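Local coordinates for protein (thiaminase I) (Bacillus subtilis, PDB 3THI) that degrades thiamin, acting as a transferase that moves the pyrimidine part of the vitamin from its thiazole to another base or nucleophile, at residues F59-V64 against A91-E96; I149-G154 against L194-A199. One frame throughout, in Å; residues are numbered along the deposited sequence.

Interaction 1 (F59-V64 against A91-E96); sequences FLSHFV and AKRNGE
Ala91 meets Leu60 through its backbone: Leu60 CD2 lies 3.8 Å from Ala91 O and nearly as close to Ala91 CA, while the methyl of Ala91 points away from the helix. Two residues on, Arg93 takes the largest share of the contact. Its CG is anti to the backbone N (chi1 -175°) and the chain stays extended to NE, which carries the guanidinium across the side of the helix at Ser61. There the flat group lies face-on, with Ser61 CB 3.5 Å above its plane and over its centre. Arg93 NE lies 3.5 Å from Ser61 CA, and Ser61 OG sits 3.5 Å from Arg93 NH1 without forming a hydrogen bond to it. Val64 brings its CB to the edge of the guanidinium and packs CG1 on the aliphatic Arg93 CG at 3.8 Å. The charge is paired outside the contact, Arg93 NH2 forming a salt bridge with Asp65 and NH1 one with Asp176, and these two carboxylates probably fix the rotation of the guanidinium. Ser61 OG, for its part, makes a weak hydrogen bond to Leu342 O. At Arg93 the backbone enters a type I' turn, whose two backbone bonds (Arg93 N to Glu96 O, 2.8 Å; Glu96 N to Arg93 O, 3.0 Å) close a tight beta hairpin between strands 92-93 and 96-112. Next comes Asn94, its ND2 3.8 Å from Val64 CG1; the two side chains point opposite ways as they pass. Positive phi at both central residues, 62° at Asn94 and 74° at Gly95, is the signature of this turn.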
ATOM      1  N   PHE A  59       3.149  -4.186 -10.356  1.00 12.36           N
ATOM      2  CA  PHE A  59       2.719  -4.758 -11.628  1.00 11.91           C
ATOM      3  C   PHE A  59       2.803  -3.804 -12.804  1.00  9.46           C
ATOM      4  O   PHE A  59       2.602  -4.226 -13.945  1.00  8.44           O
ATOM      5  CB  PHE A  59       1.287  -5.292 -11.510  1.00 15.71           C
ATOM      6  CG  PHE A  59       1.139  -6.371 -10.493  1.00 14.53           C
ATOM      7  CD1 PHE A  59       1.822  -7.577 -10.641  1.00 17.28           C
ATOM      8  CD2 PHE A  59       0.383  -6.166  -9.349  1.00 17.06           C
ATOM      9  CE1 PHE A  59       1.762  -8.562  -9.653  1.00 14.78           C
ATOM     10  CE2 PHE A  59       0.314  -7.142  -8.358  1.00 13.72           C
ATOM     11  CZ  PHE A  59       1.008  -8.341  -8.512  1.00 16.54           C
ATOM     12  N   LEU A  60       3.156  -2.546 -12.535  1.00  9.85           N
ATOM     13  CA  LEU A  60       3.253  -1.515 -13.584  1.00 11.38           C
ATOM     14  C   LEU A  60       4.156  -1.870 -14.762  1.00 10.14           C
ATOM     15  O   LEU A  60       3.729  -1.774 -15.911  1.00 10.91           O
ATOM     16  CB  LEU A  60       3.688  -0.164 -13.005  1.00  7.64           C
ATOM     17  CG  LEU A  60       3.636   0.991 -14.007  1.00  9.71           C
ATOM     18  CD1 LEU A  60       2.193   1.173 -14.479  1.00  9.02           C
ATOM     19  CD2 LEU A  60       4.175   2.272 -13.393  1.00  7.64           C
ATOM     20  N   SER A  61       5.396  -2.263 -14.471  1.00  9.53           N
ATOM     21  CA  SER A  61       6.372  -2.627 -15.503  1.00 10.11           C
ATOM     22  C   SER A  61       5.862  -3.718 -16.442  1.00 10.81           C
ATOM     23  O   SER A  61       6.001  -3.614 -17.661  1.00  8.59           O
ATOM     24  CB  SER A  61       7.691  -3.043 -14.858  1.00  5.23           C
ATOM     25  OG  SER A  61       8.233  -1.963 -14.117  1.00 10.94           O
ATOM     26  N   HIS A  62       5.239  -4.739 -15.865  1.00 10.84           N
ATOM     27  CA  HIS A  62       4.658  -5.828 -16.635  1.00 11.43           C
ATOM     28  C   HIS A  62       3.537  -5.311 -17.553  1.00 11.71           C
ATOM     29  O   HIS A  62       3.536  -5.583 -18.751  1.00 14.21           O
ATOM     30  CB  HIS A  62       4.097  -6.895 -15.689  1.00 12.70           C
ATOM     31  CG  HIS A  62       3.271  -7.936 -16.379  1.00 16.00           C
ATOM     32  ND1 HIS A  62       2.027  -8.321 -15.929  1.00 14.97           N
ATOM     33  CD2 HIS A  62       3.489  -8.631 -17.520  1.00 12.47           C
ATOM     34  CE1 HIS A  62       1.512  -9.202 -16.767  1.00 13.80           C
ATOM     35  NE2 HIS A  62       2.380  -9.406 -17.740  1.00 15.15           N
ATOM     36  N   PHE A  63       2.575  -4.586 -16.989  1.00 10.11           N
ATOM     37  CA  PHE A  63       1.460  -4.051 -17.777  1.00 12.78           C
ATOM     38  C   PHE A  63       1.938  -3.154 -18.907  1.00 11.01           C
ATOM     39  O   PHE A  63       1.413  -3.207 -20.016  1.00 13.00           O
ATOM     40  CB  PHE A  63       0.473  -3.274 -16.897  1.00  9.62           C
ATOM     41  CG  PHE A  63      -0.278  -4.130 -15.911  1.00 16.40           C
ATOM     42  CD1 PHE A  63      -0.434  -5.500 -16.122  1.00 15.39           C
ATOM     43  CD2 PHE A  63      -0.845  -3.560 -14.769  1.00 12.58           C
ATOM     44  CE1 PHE A  63      -1.139  -6.285 -15.206  1.00 15.42           C
ATOM     45  CE2 PHE A  63      -1.550  -4.340 -13.850  1.00 11.36           C
ATOM     46  CZ  PHE A  63      -1.700  -5.705 -14.070  1.00 11.27           C
ATOM     47  N   VAL A  64       2.937  -2.325 -18.623  1.00 13.21           N
ATOM     48  CA  VAL A  64       3.480  -1.422 -19.629  1.00 12.47           C
ATOM     49  C   VAL A  64       4.175  -2.167 -20.767  1.00 15.55           C
ATOM     50  O   VAL A  64       3.841  -1.978 -21.938  1.00 12.52           O
ATOM     51  CB  VAL A  64       4.467  -0.419 -19.010  1.00 12.93           C
ATOM     52  CG1 VAL A  64       5.207   0.339 -20.112  1.00  8.38           C
ATOM     53  CG2 VAL A  64       3.723   0.549 -18.107  1.00  8.47           C
ATOM     54  N   ALA A  91       5.632   6.364 -11.330  1.00 11.62           N
ATOM     55  CA  ALA A  91       4.611   5.991 -12.304  1.00 12.42           C
ATOM     56  C   ALA A  91       5.109   6.069 -13.747  1.00 11.43           C
ATOM     57  O   ALA A  91       4.343   5.871 -14.691  1.00 13.60           O
ATOM     58  CB  ALA A  91       3.375   6.878 -12.119  1.00 10.39           C
ATOM     59  N   LYS A  92       6.399   6.339 -13.915  1.00 13.63           N
ATOM     60  CA  LYS A  92       6.992   6.450 -15.247  1.00 14.76           C
ATOM     61  C   LYS A  92       7.778   5.227 -15.730  1.00 15.35           C
ATOM     62  O   LYS A  92       8.546   4.618 -14.978  1.00 14.19           O
ATOM     63  CB  LYS A  92       7.928   7.655 -15.314  1.00 14.61           C
ATOM     64  CG  LYS A  92       7.326   8.991 -14.975  1.00 10.87           C
ATOM     65  CD  LYS A  92       8.359  10.050 -15.263  1.00 12.85           C
ATOM     66  CE  LYS A  92       7.899  11.438 -14.885  1.00 19.93           C
ATOM     67  NZ  LYS A  92       9.014  12.400 -15.149  1.00 28.40           N
ATOM     68  N   ARG A  93       7.644   4.940 -17.023  1.00 14.50           N
ATOM     69  CA  ARG A  93       8.351   3.838 -17.671  1.00 14.00           C
ATOM     70  C   ARG A  93       8.540   4.189 -19.142  1.00 13.12           C
ATOM     71  O   ARG A  93       7.616   4.677 -19.797  1.00 14.08           O
ATOM     72  CB  ARG A  93       7.578   2.514 -17.536  1.00 15.94           C
ATOM     73  CG  ARG A  93       8.332   1.301 -18.085  1.00 11.28           C
ATOM     74  CD  ARG A  93       7.920   0.030 -17.355  1.00 12.06           C
ATOM     75  NE  ARG A  93       8.633  -1.180 -17.788  1.00 10.49           N
ATOM     76  CZ  ARG A  93       9.848  -1.543 -17.377  1.00 11.16           C
ATOM     77  NH1 ARG A  93      10.530  -0.786 -16.529  1.00 10.57           N
ATOM     78  NH2 ARG A  93      10.337  -2.724 -17.719  1.00  8.25           N
ATOM     79  N   ASN A  94       9.750   3.968 -19.651  1.00 14.04           N
ATOM     80  CA  ASN A  94      10.060   4.268 -21.053  1.00 15.94           C
ATOM     81  C   ASN A  94       9.905   5.765 -21.332  1.00 16.35           C
ATOM     82  O   ASN A  94       9.507   6.165 -22.429  1.00 20.16           O
ATOM     83  CB  ASN A  94       9.153   3.455 -21.994  1.00 12.79           C
ATOM     84  CG  ASN A  94       9.301   1.953 -21.789  1.00 13.05           C
ATOM     85  OD1 ASN A  94      10.321   1.489 -21.298  1.00 11.61           O
ATOM     86  ND2 ASN A  94       8.271   1.194 -22.150  1.00 13.63           N
ATOM     87  N   GLY A  95      10.215   6.577 -20.321  1.00 16.97           N
ATOM     88  CA  GLY A  95      10.108   8.020 -20.436  1.00 16.61           C
ATOM     89  C   GLY A  95       8.681   8.541 -20.412  1.00 19.69           C
ATOM     90  O   GLY A  95       8.459   9.726 -20.651  1.00 20.78           O
ATOM     91  N   GLU A  96       7.717   7.681 -20.081  1.00 18.20           N
ATOM     92  CA  GLU A  96       6.313   8.085 -20.056  1.00 20.24           C
ATOM     93  C   GLU A  96       5.590   7.793 -18.735  1.00 19.94           C
ATOM     94  O   GLU A  96       5.903   6.818 -18.039  1.00 19.75           O
ATOM     95  CB  GLU A  96       5.551   7.384 -21.187  1.00 17.44           C
ATOM     96  CG  GLU A  96       6.140   7.577 -22.566  1.00 22.27           C
ATOM     97  CD  GLU A  96       5.312   6.912 -23.647  1.00 21.97           C
ATOM     98  OE1 GLU A  96       5.378   5.674 -23.770  1.00 21.33           O
ATOM     99  OE2 GLU A  96       4.590   7.624 -24.377  1.00 28.97           O
TER

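Interaction 2 (I149-G154 against L194-A199); sequences INMAGG and LLINMA
Met151 lays its thioether across the side of helix 186-199, with SD 3.7 Å from Leu195 CB and 3.9 Å from Ile196 CG1. Its side chain crosses that of Leu195 at about a right angle. A bend at the last torsion (chi3 76°) brings CE round to Ile196 CG1, at 4.0 Å, and close to Leu195 CD1. Replacing the thioether by an alanine here is likely to leave a gap between the loop and Leu195 and Ile196, with Ile196 CG1 losing its SD and CE contacts. Ile149, two residues before Met151, uses its two branches on different partners: CG2 touches Ala199 CB at 3.6 Å, whereas CD1 reaches Leu195 CD2 more loosely, at 4.3 Å. Leu195 meets both Ile149 and Met151, and Met160 of helix 154-169 touches all three. Between them, Asn150 turns its side chain to the backbone instead: its OD1 accepts from Ala152 N at 3.1 Å, forming an Asx turn shortly before Gly153, the N-cap of helix 154-169. Every side-chain pair across the interface is apolar, so shape and burial hold it, while directional polar bonds, such as the Asx turn and Gln205 NE2 to Met151 O, run within the loop or to other residues.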
ATOM      1  N   ILE A 149       1.777  -8.587  13.208  1.00 13.17           N
ATOM      2  CA  ILE A 149       2.123  -8.265  11.836  1.00 11.55           C
ATOM      3  C   ILE A 149       1.596  -9.312  10.868  1.00 12.12           C
ATOM      4  O   ILE A 149       1.643 -10.510  11.128  1.00  9.61           O
ATOM      5  CB  ILE A 149       3.644  -8.084  11.632  1.00  9.04           C
ATOM      6  CG1 ILE A 149       3.921  -7.527  10.227  1.00  9.98           C
ATOM      7  CG2 ILE A 149       4.377  -9.396  11.865  1.00 10.62           C
ATOM      8  CD1 ILE A 149       5.391  -7.342   9.889  1.00  8.14           C
ATOM      9  N   ASN A 150       1.042  -8.829   9.767  1.00 13.23           N
ATOM     10  CA  ASN A 150       0.511  -9.689   8.732  1.00 14.17           C
ATOM     11  C   ASN A 150       1.634 -10.077   7.768  1.00 14.96           C
ATOM     12  O   ASN A 150       2.192  -9.235   7.055  1.00 17.19           O
ATOM     13  CB  ASN A 150      -0.622  -8.967   7.987  1.00 13.00           C
ATOM     14  CG  ASN A 150      -1.303  -9.845   6.960  1.00 10.96           C
ATOM     15  OD1 ASN A 150      -0.828 -10.935   6.650  1.00 12.77           O
ATOM     16  ND2 ASN A 150      -2.429  -9.379   6.439  1.00 13.07           N
ATOM     17  N   MET A 151       1.995 -11.351   7.793  1.00 12.39           N
ATOM     18  CA  MET A 151       3.027 -11.860   6.909  1.00 11.74           C
ATOM     19  C   MET A 151       2.487 -13.088   6.190  1.00 10.52           C
ATOM     20  O   MET A 151       3.244 -13.907   5.702  1.00 13.62           O
ATOM     21  CB  MET A 151       4.304 -12.182   7.690  1.00 12.29           C
ATOM     22  CG  MET A 151       5.044 -10.933   8.140  1.00 10.82           C
ATOM     23  SD  MET A 151       6.618 -11.222   8.963  1.00 14.45           S
ATOM     24  CE  MET A 151       7.680 -11.629   7.593  1.00 10.76           C
ATOM     25  N   ALA A 152       1.163 -13.212   6.172  1.00 11.59           N
ATOM     26  CA  ALA A 152       0.470 -14.314   5.514  1.00 14.50           C
ATOM     27  C   ALA A 152       0.422 -14.031   4.011  1.00 18.74           C
ATOM     28  O   ALA A 152       0.360 -12.879   3.589  1.00 19.91           O
ATOM     29  CB  ALA A 152      -0.943 -14.424   6.065  1.00 11.63           C
ATOM     30  N   GLY A 153       0.409 -15.076   3.195  1.00 22.92           N
ATOM     31  CA  GLY A 153       0.371 -14.847   1.757  1.00 22.76           C
ATOM     32  C   GLY A 153       1.775 -14.790   1.183  1.00 21.38           C
ATOM     33  O   GLY A 153       2.650 -14.105   1.738  1.00 18.85           O
ATOM     34  N   GLY A 154       1.984 -15.520   0.082  1.00 18.05           N
ATOM     35  CA  GLY A 154       3.287 -15.589  -0.567  1.00 15.80           C
ATOM     36  C   GLY A 154       3.780 -14.297  -1.192  1.00 12.48           C
ATOM     37  O   GLY A 154       4.954 -13.963  -1.069  1.00 10.50           O
ATOM     38  N   LEU A 194      13.338 -12.537  11.948  1.00 14.80           N
ATOM     39  CA  LEU A 194      13.289 -11.783  13.194  1.00 14.15           C
ATOM     40  C   LEU A 194      11.850 -11.312  13.451  1.00 16.49           C
ATOM     41  O   LEU A 194      11.359 -11.385  14.579  1.00 16.15           O
ATOM     42  CB  LEU A 194      14.231 -10.584  13.132  1.00 14.07           C
ATOM     43  CG  LEU A 194      14.398  -9.887  14.478  1.00 12.84           C
ATOM     44  CD1 LEU A 194      14.997 -10.862  15.476  1.00 13.41           C
ATOM     45  CD2 LEU A 194      15.252  -8.658  14.338  1.00 12.48           C
ATOM     46  N   LEU A 195      11.181 -10.867  12.385  1.00 15.63           N
ATOM     47  CA  LEU A 195       9.803 -10.401  12.456  1.00 16.46           C
ATOM     48  C   LEU A 195       8.874 -11.539  12.849  1.00 16.01           C
ATOM     49  O   LEU A 195       7.981 -11.356  13.670  1.00 21.43           O
ATOM     50  CB  LEU A 195       9.366  -9.847  11.109  1.00 16.59           C
ATOM     51  CG  LEU A 195       9.924  -8.503  10.682  1.00 16.50           C
ATOM     52  CD1 LEU A 195       9.620  -8.285   9.222  1.00 14.50           C
ATOM     53  CD2 LEU A 195       9.335  -7.399  11.553  1.00 15.69           C
ATOM     54  N   ILE A 196       9.063 -12.692  12.215  1.00 14.23           N
ATOM     55  CA  ILE A 196       8.267 -13.880  12.495  1.00 15.41           C
ATOM     56  C   ILE A 196       8.527 -14.312  13.937  1.00 15.75           C
ATOM     57  O   ILE A 196       7.609 -14.683  14.671  1.00 16.25           O
ATOM     58  CB  ILE A 196       8.635 -15.014  11.515  1.00 13.50           C
ATOM     59  CG1 ILE A 196       8.131 -14.659  10.110  1.00 12.62           C
ATOM     60  CG2 ILE A 196       8.087 -16.346  11.998  1.00 13.18           C
ATOM     61  CD1 ILE A 196       8.729 -15.505   8.992  1.00 12.71           C
ATOM     62  N   ASN A 197       9.787 -14.218  14.340  1.00 14.91           N
ATOM     63  CA  ASN A 197      10.180 -14.575  15.693  1.00 16.60           C
ATOM     64  C   ASN A 197       9.469 -13.691  16.731  1.00 16.07           C
ATOM     65  O   ASN A 197       9.074 -14.162  17.809  1.00 11.28           O
ATOM     66  CB  ASN A 197      11.697 -14.439  15.846  1.00 19.19           C
ATOM     67  CG  ASN A 197      12.190 -15.006  17.152  1.00 23.99           C
ATOM     68  OD1 ASN A 197      12.007 -16.195  17.435  1.00 29.66           O
ATOM     69  ND2 ASN A 197      12.791 -14.162  17.968  1.00 16.09           N
ATOM     70  N   MET A 198       9.313 -12.411  16.403  1.00 12.62           N
ATOM     71  CA  MET A 198       8.652 -11.470  17.306  1.00 17.17           C
ATOM     72  C   MET A 198       7.127 -11.620  17.349  1.00 18.11           C
ATOM     73  O   MET A 198       6.502 -11.465  18.402  1.00 15.42           O
ATOM     74  CB  MET A 198       9.018 -10.025  16.936  1.00 15.43           C
ATOM     75  CG  MET A 198      10.501  -9.694  17.142  1.00 13.87           C
ATOM     76  SD  MET A 198      10.843  -7.929  17.013  1.00 17.48           S
ATOM     77  CE  MET A 198      11.285  -7.768  15.220  1.00  9.03           C
ATOM     78  N   ALA A 199       6.548 -11.950  16.198  1.00 21.15           N
ATOM     79  CA  ALA A 199       5.104 -12.096  16.048  1.00 19.34           C
ATOM     80  C   ALA A 199       4.555 -13.483  16.355  1.00 19.96           C
ATOM     81  O   ALA A 199       3.426 -13.620  16.838  1.00 17.09           O
ATOM     82  CB  ALA A 199       4.695 -11.684  14.637  1.00 12.41           C
TER

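In the fold
Interactions 1 and 2 are separate pieces of packing: their centres are 30 Å apart and their nearest atoms about 10 Å, with no touch between them. They also follow in series along the chain, interaction 1 closing before interaction 2 opens. The first sets a helix against a hairpin, with a charged guanidinium at its heart; the second is wholly apolar and sets a strand-to-helix loop against helix 186-199. The family belongs to the periplasmic-binding-protein clan, whose members bind ligand in a cleft between two lobes. Both contacts lie away from the chain centre, 18 and 17 Å from it to their own centres, and no ligand or active-site residue is identified here to relate them to.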